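Local coordinates for gluconate kinase (Lactobacillus acidophilus, PDB 3LL3), which binds ATP and D-xylulose as an FGGY-family carbohydrate kinase and probably phosphorylates a sugar or sugar acid such as xylulose or gluconate, at residues S82-S88 with A151-I157. Residues are numbered along the deposited sequence.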
loop_
_atom_site.group_PDB
_atom_site.type_symbol
_atom_site.label_atom_id
_atom_site.label_comp_id
_atom_site.label_asym_id
_atom_site.label_seq_id
_atom_site.Cartn_x
_atom_site.Cartn_y
_atom_site.Cartn_z
ATOM N N SER A 82 -17.879 -17.631 24.402
ATOM C CA SER A 82 -17.990 -19.045 24.062
ATOM C C SER A 82 -19.417 -19.535 24.334
ATOM O O SER A 82 -20.124 -18.987 25.172
ATOM C CB SER A 82 -16.980 -19.903 24.828
ATOM O OG SER A 82 -17.354 -20.074 26.195
ATOM N N LEU A 83 -19.824 -20.571 23.612
ATOM C CA LEU A 83 -21.185 -21.065 23.694
ATOM C C LEU A 83 -21.189 -22.584 23.662
ATOM O O LEU A 83 -20.584 -23.200 22.787
ATOM C CB LEU A 83 -22.011 -20.515 22.534
ATOM C CG LEU A 83 -23.471 -20.970 22.525
ATOM C CD1 LEU A 83 -24.132 -20.554 23.836
ATOM C CD2 LEU A 83 -24.212 -20.389 21.326
ATOM N N ILE A 84 -21.878 -23.174 24.632
ATOM C CA ILE A 84 -21.968 -24.623 24.769
ATOM C C ILE A 84 -23.398 -25.001 25.107
ATOM O O ILE A 84 -23.994 -24.390 26.000
ATOM C CB ILE A 84 -21.139 -25.112 25.964
ATOM C CG1 ILE A 84 -19.661 -24.750 25.802
ATOM C CG2 ILE A 84 -21.345 -26.617 26.190
ATOM C CD1 ILE A 84 -18.857 -24.993 27.060
ATOM N N GLY A 85 -23.931 -26.024 24.435
ATOM C CA GLY A 85 -25.272 -26.514 24.728
ATOM C C GLY A 85 -25.295 -27.812 25.539
ATOM O O GLY A 85 -24.584 -28.766 25.223
ATOM N N LEU A 86 -26.114 -27.843 26.586
ATOM C CA LEU A 86 -26.334 -29.056 27.365
ATOM C C LEU A 86 -27.752 -29.590 27.136
ATOM O O LEU A 86 -28.691 -28.810 27.048
ATOM C CB LEU A 86 -26.157 -28.767 28.858
ATOM C CG LEU A 86 -24.798 -28.235 29.330
ATOM C CD1 LEU A 86 -24.823 -28.094 30.833
ATOM C CD2 LEU A 86 -23.670 -29.150 28.879
ATOM N N GLY A 87 -27.905 -30.909 27.069
ATOM C CA GLY A 87 -29.222 -31.529 27.000
ATOM C C GLY A 87 -29.881 -31.695 28.363
ATOM O O GLY A 87 -29.356 -31.251 29.381
ATOM N N SER A 88 -31.044 -32.341 28.384
ATOM C CA SER A 88 -31.799 -32.539 29.625
ATOM C C SER A 88 -31.076 -33.434 30.636
ATOM O O SER A 88 -31.323 -33.332 31.838
ATOM C CB SER A 88 -33.183 -33.117 29.328
ATOM O OG SER A 88 -33.067 -34.438 28.826
ATOM N N ALA A 151 -31.517 -28.607 23.392
ATOM C CA ALA A 151 -30.760 -27.807 24.366
ATOM C C ALA A 151 -31.626 -27.271 25.516
ATOM O O ALA A 151 -32.585 -26.536 25.294
ATOM C CB ALA A 151 -30.028 -26.651 23.664
ATOM N N GLN A 152 -31.271 -27.633 26.744
ATOM C CA GLN A 152 -31.960 -27.141 27.934
ATOM C C GLN A 152 -31.135 -26.072 28.658
ATOM O O GLN A 152 -31.649 -25.350 29.521
ATOM C CB GLN A 152 -32.253 -28.297 28.895
ATOM C CG GLN A 152 -33.219 -29.346 28.310
ATOM C CD GLN A 152 -34.538 -28.734 27.882
ATOM O OE1 GLN A 152 -35.223 -28.092 28.683
ATOM N NE2 GLN A 152 -34.895 -28.917 26.612
ATOM N N LYS A 153 -29.853 -25.993 28.318
ATOM C CA LYS A 153 -28.962 -24.977 28.891
ATOM C C LYS A 153 -28.005 -24.470 27.830
ATOM O O LYS A 153 -27.456 -25.252 27.053
ATOM C CB LYS A 153 -28.160 -25.534 30.072
ATOM C CG LYS A 153 -29.011 -25.863 31.309
ATOM C CD LYS A 153 -29.559 -24.586 31.918
ATOM C CE LYS A 153 -30.039 -24.788 33.347
ATOM N NZ LYS A 153 -31.326 -25.484 33.395
ATOM N N TRP A 154 -27.818 -23.155 27.791
ATOM C CA TRP A 154 -26.825 -22.551 26.925
ATOM C C TRP A 154 -25.838 -21.812 27.811
ATOM O O TRP A 154 -26.215 -20.899 28.544
ATOM C CB TRP A 154 -27.494 -21.588 25.949
ATOM C CG TRP A 154 -28.279 -22.289 24.900
ATOM C CD1 TRP A 154 -29.646 -22.330 24.773
ATOM C CD2 TRP A 154 -27.750 -23.078 23.837
ATOM N NE1 TRP A 154 -29.988 -23.081 23.678
ATOM C CE2 TRP A 154 -28.846 -23.550 23.083
ATOM C CE3 TRP A 154 -26.455 -23.422 23.439
ATOM C CZ2 TRP A 154 -28.685 -24.348 21.958
ATOM C CZ3 TRP A 154 -26.290 -24.213 22.317
ATOM C CH2 TRP A 154 -27.408 -24.675 21.592
ATOM N N ILE A 155 -24.578 -22.231 27.772
ATOM C CA ILE A 155 -23.600 -21.730 28.729
ATOM C C ILE A 155 -22.276 -21.447 28.052
ATOM O O ILE A 155 -22.109 -21.715 26.867
ATOM C CB ILE A 155 -23.345 -22.757 29.856
ATOM C CG1 ILE A 155 -22.739 -24.034 29.275
ATOM C CG2 ILE A 155 -24.647 -23.073 30.625
ATOM C CD1 ILE A 155 -22.616 -25.181 30.306
ATOM N N GLY A 156 -21.328 -20.920 28.823
ATOM C CA GLY A 156 -19.978 -20.721 28.325
ATOM C C GLY A 156 -19.033 -21.670 29.030
ATOM O O GLY A 156 -19.420 -22.341 29.989
ATOM N N ILE A 157 -17.788 -21.719 28.570
ATOM C CA ILE A 157 -16.801 -22.637 29.132
ATOM C C ILE A 157 -16.534 -22.398 30.622
ATOM O O ILE A 157 -16.269 -23.347 31.368
ATOM C CB ILE A 157 -15.462 -22.562 28.365
ATOM C CG1 ILE A 157 -14.504 -23.637 28.878
ATOM C CG2 ILE A 157 -14.836 -21.172 28.523
ATOM C CD1 ILE A 157 -14.907 -25.049 28.483
#
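A two-stranded antiparallel sheet pairs strand 84-86 with strand 153-155 in the N-terminal part of this FGGY kinase. Around the hydrogen-bonded pair I84-I155, I84 N donates to I155 O (2.7 Å) and I155 N to I84 O (2.9 Å). The next such pair is distorted: L86 N reaches K153 O at 3.0 Å, but L86 O accepts both Q152 N (2.9 Å) and, weakly, K153 N (3.3 Å), a classic beta bulge just after helix 145-150. I84, L86 and I155 pack on one face, with L86 CD1 3.7 Å from I155 CD1. On the other face the W154 ring reaches G85 obliquely, its CZ3 3.5 Å from G85 CA, where a CB would clash; L83 CD1 also touches CE3 of W154 (3.7 Å), and helix 133-143 packs against L83 and W154. Where helix 157-166 begins, I157 N donates to S82 OG (2.9 Å), tying the helix start to the segment that follows the xylulose-pocket residues Q79, M80 and H81.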